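Local structure of 4-amino-4-deoxychorismate lyase (3LUL) at residues Met45-Leu50 with Ile59-Ser64; Glu70-Lys75 with Gly84-Ile89; Asn179-Glu184 with Leu188-Val193; Arg205-Cys210 with Val217-Leu222. The protein belongs to the aminotransferase class IV family of pyridoxal-phosphate enzymes and carries its cofactor covalently on a lysine. All blocks are in the same frame, centred on the assembly; numbering follows the deposited sequence. Where two conformers were deposited one is given.

How the interactions relate
Four contacts between neighbouring elements of the chain illustrate how a two-part fold is built from local units. Interactions 1 and 2 share helix 65-78 as a common support: their centres lie about 14 Å apart and they meet where I63 packs on H71. Interactions 3 and 4 are closer still, about 6 Å between centres, because strands 187-190 and 217-219 run side by side in one sheet, L188 O standing 2.7 Å from Q218 N in a probable hydrogen bond. The centres of interactions 2 and 3 are about 30 Å apart, on opposite sides of the chain's centre. Interaction 1 connects to the cofactor through its helix: R49 NH1 hydrogen-bonds the phosphate oxygen OP1 of the modified lysine at position 141.

Interaction 1. Residues Met45-Leu50 with Ile59-Ser64; sequences MHWERL and IPFEIS
The indole NE1 of W47 donates to the carbonyl oxygen I63 O over 3.0 Å, a nearly straight bond (160° at the hydrogen) and the one polar link between helix and loop here. The acceptor lies in the indole plane, whereas seen from I63 the donor is tilted 32° from the carbonyl plane. W47 can span the gap because its CG stands anti to the backbone N (chi1 177°), which swings the five-membered ring out along the flank of the helix toward the loop. That five-membered ring also meets F61: W47 CD1 is 3.6 Å from F61 CE2, the ring planes inclined obliquely. One turn further on, L50 sets its CG over a face of the F61 ring, 4.2 Å from the ring centroid in a CH-pi contact, while L50 CD2 reaches F61 CE1 at 3.6 Å. The other face of that ring takes I63 CG2, offset toward the rim, so the phenyl group is held between two aliphatic branches. W68 of the following helix packs against W47, L50 and F61, and S64 OG caps D67 N. The arrangement is that of a helix-loop-helix connection, the loop folding back on helix 43-57 before S64 serves as N-cap of helix 65-78.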
loop_
_atom_site.group_PDB
_atom_site.type_symbol
_atom_site.label_atom_id
_atom_site.label_comp_id
_atom_site.label_asym_id
_atom_site.label_seq_id
_atom_site.Cartn_x
_atom_site.Cartn_y
_atom_site.Cartn_z
HETATM N N MSE B 45 23.364 6.939 4.629
HETATM C CA MSE B 45 22.335 6.203 5.357
HETATM C C MSE B 45 21.067 5.959 4.541
HETATM O O MSE B 45 20.444 4.899 4.670
HETATM C CB MSE B 45 22.040 6.853 6.732
HETATM C CG MSE B 45 23.214 6.742 7.684
HETATM SE SE MSE B 45 22.858 7.688 9.353
HETATM C CE MSE B 45 21.815 6.278 10.109
ATOM N N HIS B 46 20.697 6.925 3.699
ATOM C CA HIS B 46 19.568 6.761 2.774
ATOM C C HIS B 46 19.839 5.666 1.737
ATOM O O HIS B 46 18.982 4.844 1.458
ATOM C CB HIS B 46 19.269 8.087 2.083
ATOM C CG HIS B 46 18.624 9.086 2.983
ATOM N ND1 HIS B 46 17.321 8.954 3.417
ATOM C CD2 HIS B 46 19.092 10.242 3.528
ATOM C CE1 HIS B 46 17.020 9.969 4.217
ATOM N NE2 HIS B 46 18.069 10.777 4.281
ATOM N N TRP B 47 21.037 5.680 1.158
ATOM C CA TRP B 47 21.438 4.608 0.206
ATOM C C TRP B 47 21.412 3.234 0.850
ATOM O O TRP B 47 20.980 2.245 0.262
ATOM C CB TRP B 47 22.846 4.952 -0.316
ATOM C CG TRP B 47 23.475 3.975 -1.234
ATOM C CD1 TRP B 47 23.275 3.867 -2.595
ATOM C CD2 TRP B 47 24.396 2.950 -0.877
ATOM N NE1 TRP B 47 24.055 2.855 -3.103
ATOM C CE2 TRP B 47 24.744 2.266 -2.070
ATOM C CE3 TRP B 47 24.972 2.544 0.333
ATOM C CZ2 TRP B 47 25.625 1.195 -2.075
ATOM C CZ3 TRP B 47 25.848 1.480 0.328
ATOM C CH2 TRP B 47 26.179 0.825 -0.873
ATOM N N GLU B 48 21.920 3.162 2.072
ATOM C CA GLU B 48 21.997 1.888 2.799
ATOM C C GLU B 48 20.614 1.310 3.022
ATOM O O GLU B 48 20.368 0.134 2.805
ATOM C CB GLU B 48 22.680 2.119 4.141
ATOM C CG GLU B 48 22.741 0.939 5.083
ATOM C CD GLU B 48 23.368 1.288 6.438
ATOM O OE1 GLU B 48 23.107 2.386 7.002
ATOM O OE2 GLU B 48 24.139 0.450 6.936
ATOM N N ARG B 49 19.716 2.145 3.532
ATOM C CA ARG B 49 18.372 1.699 3.849
ATOM C C ARG B 49 17.635 1.289 2.578
ATOM O O ARG B 49 16.999 0.255 2.524
ATOM C CB ARG B 49 17.581 2.803 4.569
ATOM C CG ARG B 49 16.166 2.344 4.921
ATOM C CD ARG B 49 15.480 3.278 5.888
ATOM N NE ARG B 49 15.239 4.596 5.293
ATOM C CZ ARG B 49 14.786 5.639 5.983
ATOM N NH1 ARG B 49 14.431 5.506 7.271
ATOM N NH2 ARG B 49 14.628 6.801 5.380
ATOM N N LEU B 50 17.745 2.104 1.541
ATOM C CA LEU B 50 17.071 1.793 0.253
ATOM C C LEU B 50 17.570 0.469 -0.276
ATOM O O LEU B 50 16.757 -0.360 -0.691
ATOM C CB LEU B 50 17.242 2.919 -0.774
ATOM C CG LEU B 50 16.629 2.755 -2.170
ATOM C CD1 LEU B 50 15.164 2.394 -2.065
ATOM C CD2 LEU B 50 16.879 4.035 -2.989
ATOM N N ILE B 59 14.344 -6.651 -5.409
ATOM C CA ILE B 59 14.462 -5.624 -6.422
ATOM C C ILE B 59 15.958 -5.325 -6.583
ATOM O O ILE B 59 16.626 -4.982 -5.616
ATOM C CB ILE B 59 13.685 -4.338 -6.034
ATOM C CG1 ILE B 59 12.209 -4.648 -5.757
ATOM C CG2 ILE B 59 13.828 -3.293 -7.119
ATOM C CD1 ILE B 59 11.431 -3.440 -5.183
ATOM N N PRO B 60 16.503 -5.452 -7.807
ATOM C CA PRO B 60 17.897 -5.045 -7.964
ATOM C C PRO B 60 18.145 -3.574 -7.533
ATOM O O PRO B 60 17.306 -2.671 -7.786
ATOM C CB PRO B 60 18.194 -5.273 -9.462
ATOM C CG PRO B 60 17.016 -6.039 -10.018
ATOM C CD PRO B 60 15.872 -5.895 -9.063
ATOM N N PHE B 61 19.294 -3.346 -6.901
ATOM C CA PHE B 61 19.763 -2.025 -6.597
ATOM C C PHE B 61 21.265 -1.974 -6.864
ATOM O O PHE B 61 22.065 -1.940 -5.935
ATOM C CB PHE B 61 19.432 -1.671 -5.137
ATOM C CG PHE B 61 19.635 -0.207 -4.789
ATOM C CD1 PHE B 61 18.938 0.786 -5.439
ATOM C CD2 PHE B 61 20.502 0.164 -3.763
ATOM C CE1 PHE B 61 19.109 2.141 -5.100
ATOM C CE2 PHE B 61 20.705 1.509 -3.428
ATOM C CZ PHE B 61 19.989 2.499 -4.069
ATOM N N GLU B 62 21.623 -2.010 -8.149
ATOM C CA GLU B 62 23.015 -2.094 -8.581
ATOM C C GLU B 62 23.437 -0.686 -8.966
ATOM O O GLU B 62 23.654 -0.382 -10.148
ATOM C CB GLU B 62 23.161 -3.033 -9.793
ATOM C CG GLU B 62 22.925 -4.500 -9.479
ATOM C CD GLU B 62 23.990 -5.103 -8.612
ATOM O OE1 GLU B 62 25.122 -4.564 -8.574
ATOM O OE2 GLU B 62 23.686 -6.138 -7.983
ATOM N N ILE B 63 23.498 0.180 -7.957
ATOM C CA ILE B 63 24.042 1.524 -8.104
ATOM C C ILE B 63 24.987 1.708 -6.928
ATOM O O ILE B 63 24.596 1.511 -5.784
ATOM C CB ILE B 63 22.944 2.596 -8.165
ATOM C CG1 ILE B 63 23.571 3.997 -8.297
ATOM C CG2 ILE B 63 22.004 2.542 -6.969
ATOM C CD1 ILE B 63 22.510 5.101 -8.633
ATOM N N SER B 64 26.228 2.078 -7.214
ATOM C CA SER B 64 27.220 2.218 -6.152
ATOM C C SER B 64 26.891 3.459 -5.331
ATOM O O SER B 64 26.156 4.354 -5.794
ATOM C CB SER B 64 28.627 2.308 -6.751
ATOM O OG SER B 64 28.768 3.536 -7.447
#

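Interaction 2. Residues Glu70-Lys75 with Gly84-Ile89; sequences EHLIQK and GGIKAI
I86 reaches from its strand to helix 65-78, where L72 and K75 receive it. Its CB already points at the helix, and two branches leave from there. The short one, I86 CG2, stops at L72 CD2, 4.0 Å away. The longer one runs through CG1, anti to the carbonyl carbon (chi1 -67°), and continues extended (chi2 173°) to carry CD1 up to the helix surface. That terminal methyl makes most of the contact. I86 CD1 lies 3.7 Å from the backbone oxygen L72 O and 3.9 Å from L72 CD2, with L72 CB slightly farther off at 4.1 Å. K75 CB borders I86 CD1 more loosely, at 4.5 Å; beyond CB the lysine chain turns away, and K75 NZ finds a weak hydrogen bond at F110 O. L72 approaches I86 obliquely, offering its CD2 to both branches. Strand 84-91 sits between strands 28-36 and 106-113, and this side of it is the one that the helix covers; A88, two residues on, packs on W68 of the same helix. K87 points away from the helix, and its side chain packs against L25 of the second subunit. Since hydrocarbon groups and one carbonyl oxygen are all that meet, the contact between L72, K75 and I86 rests on shape and on burial of apolar surface, not on directional bonds.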
loop_
_atom_site.group_PDB
_atom_site.type_symbol
_atom_site.label_atom_id
_atom_site.label_comp_id
_atom_site.label_asym_id
_atom_site.label_seq_id
_atom_site.Cartn_x
_atom_site.Cartn_y
_atom_site.Cartn_z
ATOM N N GLU B 70 26.758 11.091 -6.663
ATOM C CA GLU B 70 26.963 11.911 -7.884
ATOM C C GLU B 70 25.631 12.294 -8.539
ATOM O O GLU B 70 25.461 13.436 -8.987
ATOM C CB GLU B 70 27.871 11.179 -8.898
ATOM C CG GLU B 70 27.933 11.767 -10.355
ATOM C CD GLU B 70 28.423 13.217 -10.448
ATOM O OE1 GLU B 70 28.664 13.854 -9.394
ATOM O OE2 GLU B 70 28.564 13.723 -11.596
ATOM N N HIS B 71 24.698 11.351 -8.593
ATOM C CA HIS B 71 23.341 11.654 -9.093
ATOM C C HIS B 71 22.618 12.694 -8.267
ATOM O O HIS B 71 21.975 13.573 -8.836
ATOM C CB HIS B 71 22.483 10.412 -9.220
ATOM C CG HIS B 71 22.690 9.681 -10.497
ATOM N ND1 HIS B 71 23.384 8.494 -10.575
ATOM C CD2 HIS B 71 22.305 9.977 -11.758
ATOM C CE1 HIS B 71 23.393 8.077 -11.827
ATOM N NE2 HIS B 71 22.752 8.962 -12.565
ATOM N N LEU B 72 22.742 12.616 -6.948
ATOM C CA LEU B 72 22.138 13.609 -6.050
ATOM C C LEU B 72 22.741 14.982 -6.304
ATOM O O LEU B 72 22.010 15.970 -6.446
ATOM C CB LEU B 72 22.285 13.237 -4.566
ATOM C CG LEU B 72 21.682 11.896 -4.090
ATOM C CD1 LEU B 72 22.093 11.583 -2.627
ATOM C CD2 LEU B 72 20.151 11.943 -4.236
ATOM N N ILE B 73 24.068 15.035 -6.420
ATOM C CA ILE B 73 24.757 16.314 -6.643
ATOM C C ILE B 73 24.340 16.902 -7.980
ATOM O O ILE B 73 24.078 18.101 -8.059
ATOM C CB ILE B 73 26.291 16.183 -6.548
ATOM C CG1 ILE B 73 26.721 15.799 -5.123
ATOM C CG2 ILE B 73 26.988 17.508 -6.966
ATOM C CD1 ILE B 73 26.337 16.767 -4.027
ATOM N N GLN B 74 24.220 16.070 -9.017
ATOM C CA GLN B 74 23.895 16.590 -10.345
ATOM C C GLN B 74 22.479 17.147 -10.398
ATOM O O GLN B 74 22.236 18.121 -11.098
ATOM C CB GLN B 74 24.116 15.553 -11.457
ATOM C CG GLN B 74 25.617 15.286 -11.798
ATOM C CD GLN B 74 26.479 16.562 -12.018
ATOM O OE1 GLN B 74 27.513 16.740 -11.372
ATOM N NE2 GLN B 74 26.052 17.438 -12.932
ATOM N N LYS B 75 21.570 16.548 -9.624
ATOM C CA LYS B 75 20.202 17.045 -9.476
ATOM C C LYS B 75 20.129 18.372 -8.736
ATOM O O LYS B 75 19.450 19.299 -9.201
ATOM C CB LYS B 75 19.326 15.984 -8.804
ATOM C CG LYS B 75 18.497 15.237 -9.787
ATOM C CD LYS B 75 17.227 16.026 -10.039
ATOM C CE LYS B 75 16.695 15.765 -11.400
ATOM N NZ LYS B 75 15.308 16.255 -11.527
ATOM N N GLY B 84 16.557 22.412 0.715
ATOM C CA GLY B 84 15.343 21.771 0.150
ATOM C C GLY B 84 15.389 20.272 0.325
ATOM O O GLY B 84 15.981 19.783 1.289
ATOM N N GLY B 85 14.748 19.550 -0.592
ATOM C CA GLY B 85 14.748 18.098 -0.548
ATOM C C GLY B 85 14.952 17.423 -1.870
ATOM O O GLY B 85 14.749 18.027 -2.940
ATOM N N ILE B 86 15.363 16.149 -1.794
ATOM C CA ILE B 86 15.358 15.268 -2.960
ATOM C C ILE B 86 14.642 13.968 -2.601
ATOM O O ILE B 86 14.883 13.401 -1.540
ATOM C CB ILE B 86 16.777 14.871 -3.451
ATOM C CG1 ILE B 86 17.556 16.045 -4.006
ATOM C CG2 ILE B 86 16.678 13.798 -4.563
ATOM C CD1 ILE B 86 19.006 15.700 -4.329
ATOM N N LYS B 87 13.729 13.538 -3.472
ATOM C CA LYS B 87 13.044 12.239 -3.308
ATOM C C LYS B 87 13.579 11.278 -4.354
ATOM O O LYS B 87 13.619 11.608 -5.535
ATOM C CB LYS B 87 11.537 12.406 -3.429
ATOM C CG LYS B 87 10.741 11.160 -3.036
ATOM C CD LYS B 87 9.214 11.442 -3.009
ATOM C CE LYS B 87 8.414 10.139 -2.878
ATOM N NZ LYS B 87 6.940 10.400 -2.623
ATOM N N ALA B 88 14.043 10.113 -3.919
ATOM C CA ALA B 88 14.475 9.026 -4.825
ATOM C C ALA B 88 13.377 7.978 -4.798
ATOM O O ALA B 88 12.929 7.617 -3.727
ATOM C CB ALA B 88 15.744 8.418 -4.344
ATOM N N ILE B 89 12.881 7.560 -5.964
ATOM C CA ILE B 89 11.893 6.496 -6.067
ATOM C C ILE B 89 12.493 5.361 -6.887
ATOM O O ILE B 89 12.961 5.605 -7.985
ATOM C CB ILE B 89 10.571 6.960 -6.738
ATOM C CG1 ILE B 89 9.980 8.181 -6.021
ATOM C CG2 ILE B 89 9.545 5.827 -6.719
ATOM C CD1 ILE B 89 8.720 8.746 -6.740
#

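Interaction 3. Residues Asn179-Glu184 with Leu188-Val193; sequences NLFLIE and LYTPRV
L182 and Y189 form the hydrogen-bonded pair of an antiparallel beta hairpin, strands 179-184 and 187-190: L182 N gives to Y189 O and Y189 N to L182 O, each over 2.9 Å. The next pair, I183 with L188, is non-hydrogen-bonded, its side chains lying side by side with I183 CG1 3.8 Å from L188 CD2. On the opposite face, L182 CD1 touches Y189 CD1 at 3.6 Å, a reach made possible by a CG wedged between backbone N and carbonyl carbon (chi1 58°). Where the second strand ends, the threonine hydroxyl carries on the ladder: T190 OG1 donates to L180 O at 2.6 Å, held there by OG1 standing anti to the backbone N (chi1 -163°). T190 CB lies over a face of the F181 ring, 3.8 Å from its centroid (CH-pi), and the same rotation brings OG1 over the ring centre. Further out, F234 of strand 232-237 meets F181 with its ring parallel, and that strand continues the sheet through backbone bonds to N179, F181 and I183. L188 is packed against I259 and L263 of helix 258-269. R226 forms a salt bridge with E184 and a cation-pi contact with Y189, tying together two residues near the turn of the hairpin. Beside them a water donates to E184 O and hydrogen-bonds Y189 OH, 2.7 Å from the phenolic oxygen and in the plane of the ring.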
loop_
_atom_site.group_PDB
_atom_site.type_symbol
_atom_site.label_atom_id
_atom_site.label_comp_id
_atom_site.label_asym_id
_atom_site.label_seq_id
_atom_site.Cartn_x
_atom_site.Cartn_y
_atom_site.Cartn_z
ATOM N N ASN B 179 8.832 9.262 13.247
ATOM C CA ASN B 179 8.968 8.481 14.454
ATOM C C ASN B 179 8.585 9.352 15.654
ATOM O O ASN B 179 8.635 10.587 15.580
ATOM C CB ASN B 179 10.403 7.956 14.604
ATOM C CG ASN B 179 10.749 6.884 13.554
ATOM O OD1 ASN B 179 11.601 7.092 12.712
ATOM N ND2 ASN B 179 10.050 5.745 13.604
ATOM N N LEU B 180 8.222 8.690 16.739
ATOM C CA LEU B 180 7.820 9.354 17.985
ATOM C C LEU B 180 8.772 9.104 19.122
ATOM O O LEU B 180 9.233 7.987 19.345
ATOM C CB LEU B 180 6.436 8.876 18.424
ATOM C CG LEU B 180 5.851 9.590 19.658
ATOM C CD1 LEU B 180 4.340 9.801 19.531
ATOM C CD2 LEU B 180 6.117 8.803 20.902
ATOM N N PHE B 181 9.014 10.166 19.895
ATOM C CA PHE B 181 9.822 10.144 21.118
ATOM C C PHE B 181 8.976 10.796 22.206
ATOM O O PHE B 181 8.162 11.683 21.927
ATOM C CB PHE B 181 11.119 10.952 20.931
ATOM C CG PHE B 181 12.203 10.215 20.159
ATOM C CD1 PHE B 181 12.192 10.180 18.774
ATOM C CD2 PHE B 181 13.263 9.643 20.816
ATOM C CE1 PHE B 181 13.184 9.540 18.073
ATOM C CE2 PHE B 181 14.265 8.992 20.109
ATOM C CZ PHE B 181 14.206 8.932 18.735
ATOM N N LEU B 182 9.182 10.388 23.444
ATOM C CA LEU B 182 8.693 11.175 24.568
ATOM C C LEU B 182 9.760 11.360 25.608
ATOM O O LEU B 182 10.786 10.668 25.624
ATOM C CB LEU B 182 7.431 10.552 25.132
ATOM C CG LEU B 182 7.518 9.129 25.623
ATOM C CD1 LEU B 182 7.986 9.231 27.047
ATOM C CD2 LEU B 182 6.188 8.321 25.549
ATOM N N ILE B 183 9.524 12.314 26.491
ATOM C CA ILE B 183 10.438 12.626 27.581
ATOM C C ILE B 183 9.625 12.535 28.858
ATOM O O ILE B 183 8.554 13.125 28.936
ATOM C CB ILE B 183 11.030 14.042 27.493
ATOM C CG1 ILE B 183 11.918 14.170 26.242
ATOM C CG2 ILE B 183 11.858 14.313 28.714
ATOM C CD1 ILE B 183 12.398 15.552 25.982
ATOM N N GLU B 184 10.113 11.769 29.822
ATOM C CA GLU B 184 9.552 11.756 31.149
ATOM C C GLU B 184 10.688 11.705 32.169
ATOM O O GLU B 184 11.570 10.838 32.073
ATOM C CB GLU B 184 8.660 10.522 31.291
ATOM C CG GLU B 184 8.001 10.381 32.662
ATOM C CD GLU B 184 7.149 9.114 32.739
ATOM O OE1 GLU B 184 7.714 8.003 32.570
ATOM O OE2 GLU B 184 5.923 9.246 32.940
ATOM N N LEU B 188 14.558 9.912 27.848
ATOM C CA LEU B 188 13.981 9.806 26.509
ATOM C C LEU B 188 13.478 8.381 26.307
ATOM O O LEU B 188 14.169 7.447 26.653
ATOM C CB LEU B 188 15.026 10.126 25.445
ATOM C CG LEU B 188 15.317 11.605 25.250
ATOM C CD1 LEU B 188 16.809 11.844 24.934
ATOM C CD2 LEU B 188 14.390 12.174 24.172
ATOM N N TYR B 189 12.291 8.229 25.713
ATOM C CA TYR B 189 11.721 6.926 25.379
ATOM C C TYR B 189 11.256 6.952 23.903
ATOM O O TYR B 189 10.821 7.997 23.392
ATOM C CB TYR B 189 10.534 6.608 26.283
ATOM C CG TYR B 189 10.860 6.520 27.750
ATOM C CD1 TYR B 189 10.845 7.663 28.559
ATOM C CD2 TYR B 189 11.195 5.311 28.333
ATOM C CE1 TYR B 189 11.170 7.588 29.940
ATOM C CE2 TYR B 189 11.492 5.223 29.694
ATOM C CZ TYR B 189 11.480 6.367 30.486
ATOM O OH TYR B 189 11.744 6.290 31.801
ATOM N N THR B 190 11.379 5.823 23.225
ATOM C CA THR B 190 10.911 5.701 21.855
ATOM C C THR B 190 10.556 4.234 21.563
ATOM O O THR B 190 11.131 3.332 22.161
ATOM C CB THR B 190 11.964 6.251 20.876
ATOM O OG1 THR B 190 11.353 6.489 19.621
ATOM C CG2 THR B 190 13.183 5.305 20.722
ATOM N N PRO B 191 9.542 4.000 20.722
ATOM C CA PRO B 191 9.202 2.601 20.431
ATOM C C PRO B 191 10.377 1.797 19.881
ATOM O O PRO B 191 11.251 2.352 19.183
ATOM C CB PRO B 191 8.085 2.759 19.387
ATOM C CG PRO B 191 7.357 3.945 19.862
ATOM C CD PRO B 191 8.473 4.902 20.255
ATOM N N ARG B 192 10.406 0.503 20.210
ATOM C CA ARG B 192 11.402 -0.438 19.704
ATOM C C ARG B 192 11.211 -0.695 18.218
ATOM O O ARG B 192 10.081 -0.613 17.715
ATOM C CB ARG B 192 11.244 -1.787 20.412
ATOM C CG ARG B 192 11.477 -1.788 21.881
ATOM C CD ARG B 192 11.273 -3.207 22.465
ATOM N NE ARG B 192 10.028 -3.825 22.003
ATOM C CZ ARG B 192 9.896 -5.112 21.701
ATOM N NH1 ARG B 192 10.935 -5.931 21.817
ATOM N NH2 ARG B 192 8.730 -5.580 21.272
ATOM N N VAL B 193 12.294 -1.033 17.510
ATOM C CA VAL B 193 12.183 -1.460 16.116
ATOM C C VAL B 193 11.191 -2.638 16.027
ATOM O O VAL B 193 10.384 -2.678 15.132
ATOM C CB VAL B 193 13.546 -1.864 15.499
ATOM C CG1 VAL B 193 13.374 -2.213 14.022
ATOM C CG2 VAL B 193 14.547 -0.744 15.626
HETATM O O HOH W 1 11.213 8.482 33.249
#

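Interaction 4. Residues Arg205-Cys210 with Val217-Leu222; sequences RLISHC and VQEISL
V217 opens the strand by spreading its two methyls against the helix. V217 CG1, placed between backbone N and carbonyl carbon (chi1 54°), lies 3.7 Å from C210 CB, whereas V217 CG2 makes a looser approach to I207 CG1 at 4.3 Å. Q218 turns off the helix and contributes its backbone, bonded to L188 and T190 of the adjacent strand. E219 then returns to the helix: its chain, extended beyond CG, crosses I207 obliquely, and the carboxylate carbon CD comes to 3.7 Å from I207 CD1. The aliphatic branch therefore lies against the acid group, with E219 OE2 at 3.9 Å from I207 CG2, while OE1 forms a salt bridge with R203, an earlier residue of the same helix. That partner probably offsets the cost of setting a carboxylate beside hydrocarbon. Farther along, I220 packs on Y189 and S221 bonds D195, both turned to other parts of the fold. On the helix, C210 also touches L188, and L263 of helix 258-269 packs against C210 and L206. Strand 187-190, helix 201-212 and strand 217-219 make up a beta-alpha-beta unit, its two strands parallel neighbours in the sheet and its helix packed on them.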
loop_
_atom_site.group_PDB
_atom_site.type_symbol
_atom_site.label_atom_id
_atom_site.label_comp_id
_atom_site.label_asym_id
_atom_site.label_seq_id
_atom_site.Cartn_x
_atom_site.Cartn_y
_atom_site.Cartn_z
ATOM N N ARG B 205 19.989 8.563 14.274
ATOM C CA ARG B 205 20.988 9.618 14.555
ATOM C C ARG B 205 20.807 10.184 15.958
ATOM O O ARG B 205 21.778 10.397 16.685
ATOM C CB ARG B 205 20.902 10.764 13.543
ATOM C CG ARG B 205 21.393 10.420 12.114
ATOM C CD ARG B 205 20.943 11.519 11.161
ATOM N NE ARG B 205 21.434 12.817 11.626
ATOM C CZ ARG B 205 20.860 14.001 11.391
ATOM N NH1 ARG B 205 19.769 14.118 10.643
ATOM N NH2 ARG B 205 21.423 15.105 11.890
ATOM N N LEU B 206 19.557 10.407 16.336
ATOM C CA LEU B 206 19.234 10.960 17.648
ATOM C C LEU B 206 19.688 10.008 18.765
ATOM O O LEU B 206 20.316 10.424 19.731
ATOM C CB LEU B 206 17.731 11.253 17.728
ATOM C CG LEU B 206 17.206 12.054 18.906
ATOM C CD1 LEU B 206 15.911 12.690 18.509
ATOM C CD2 LEU B 206 17.050 11.209 20.162
ATOM N N ILE B 207 19.384 8.722 18.609
ATOM C CA ILE B 207 19.835 7.703 19.560
ATOM C C ILE B 207 21.370 7.691 19.695
ATOM O O ILE B 207 21.881 7.664 20.805
ATOM C CB ILE B 207 19.269 6.306 19.204
ATOM C CG1 ILE B 207 17.752 6.297 19.405
ATOM C CG2 ILE B 207 19.884 5.201 20.081
ATOM C CD1 ILE B 207 17.051 5.102 18.784
ATOM N N SER B 208 22.078 7.756 18.573
ATOM C CA SER B 208 23.552 7.804 18.570
ATOM C C SER B 208 24.061 9.010 19.335
ATOM O O SER B 208 24.935 8.883 20.177
ATOM C CB SER B 208 24.112 7.829 17.138
ATOM O OG SER B 208 23.957 6.579 16.504
ATOM N N HIS B 209 23.523 10.191 19.028
ATOM C CA HIS B 209 23.859 11.398 19.772
ATOM C C HIS B 209 23.655 11.247 21.282
ATOM O O HIS B 209 24.498 11.685 22.057
ATOM C CB HIS B 209 23.061 12.627 19.289
ATOM C CG HIS B 209 23.589 13.232 18.024
ATOM N ND1 HIS B 209 24.868 13.725 17.916
ATOM C CD2 HIS B 209 23.001 13.436 16.819
ATOM C CE1 HIS B 209 25.055 14.185 16.692
ATOM N NE2 HIS B 209 23.938 14.016 16.003
ATOM N N CYS B 210 22.543 10.644 21.699
ATOM C CA CYS B 210 22.256 10.483 23.126
ATOM C C CYS B 210 23.308 9.573 23.750
ATOM O O CYS B 210 23.830 9.871 24.824
ATOM C CB CYS B 210 20.856 9.902 23.349
ATOM S SG CYS B 210 19.545 11.100 22.980
ATOM N N VAL B 217 18.392 7.243 27.015
ATOM C CA VAL B 217 17.378 7.000 25.980
ATOM C C VAL B 217 16.961 5.519 25.985
ATOM O O VAL B 217 17.815 4.645 25.902
ATOM C CB VAL B 217 17.884 7.381 24.576
ATOM C CG1 VAL B 217 19.220 6.687 24.231
ATOM C CG2 VAL B 217 16.826 7.078 23.556
ATOM N N GLN B 218 15.665 5.256 26.053
ATOM C CA GLN B 218 15.166 3.901 26.208
ATOM C C GLN B 218 14.262 3.530 25.038
ATOM O O GLN B 218 13.255 4.173 24.828
ATOM C CB GLN B 218 14.379 3.774 27.515
ATOM C CG GLN B 218 15.116 4.172 28.791
ATOM C CD GLN B 218 16.427 3.440 28.963
ATOM O OE1 GLN B 218 17.502 4.046 29.034
ATOM N NE2 GLN B 218 16.346 2.131 29.014
ATOM N N GLU B 219 14.638 2.464 24.332
ATOM C CA GLU B 219 13.855 1.862 23.261
ATOM C C GLU B 219 13.012 0.760 23.832
ATOM O O GLU B 219 13.537 -0.350 24.087
ATOM C CB GLU B 219 14.777 1.304 22.181
ATOM C CG GLU B 219 15.609 2.385 21.503
ATOM C CD GLU B 219 16.595 1.821 20.496
ATOM O OE1 GLU B 219 16.156 1.312 19.435
ATOM O OE2 GLU B 219 17.817 1.949 20.755
ATOM N N ILE B 220 11.739 1.075 24.100
ATOM C CA ILE B 220 10.803 0.163 24.776
ATOM C C ILE B 220 9.384 0.258 24.177
ATOM O O ILE B 220 9.045 1.215 23.475
ATOM C CB ILE B 220 10.691 0.435 26.297
ATOM C CG1 ILE B 220 10.089 1.826 26.590
ATOM C CG2 ILE B 220 12.050 0.265 26.990
ATOM C CD1 ILE B 220 9.777 2.068 28.090
ATOM N N SER B 221 8.560 -0.726 24.495
ATOM C CA SER B 221 7.172 -0.712 24.044
ATOM C C SER B 221 6.433 0.259 24.938
ATOM O O SER B 221 6.594 0.225 26.181
ATOM C CB SER B 221 6.560 -2.108 24.122
ATOM O OG SER B 221 7.211 -2.981 23.215
ATOM N N LEU B 222 5.660 1.143 24.302
ATOM C CA LEU B 222 5.004 2.262 24.987
ATOM C C LEU B 222 3.500 2.194 24.788
ATOM O O LEU B 222 3.025 2.105 23.660
ATOM C CB LEU B 222 5.516 3.586 24.445
ATOM C CG LEU B 222 6.966 3.949 24.747
ATOM C CD1 LEU B 222 7.480 4.994 23.768
ATOM C CD2 LEU B 222 7.099 4.413 26.199
#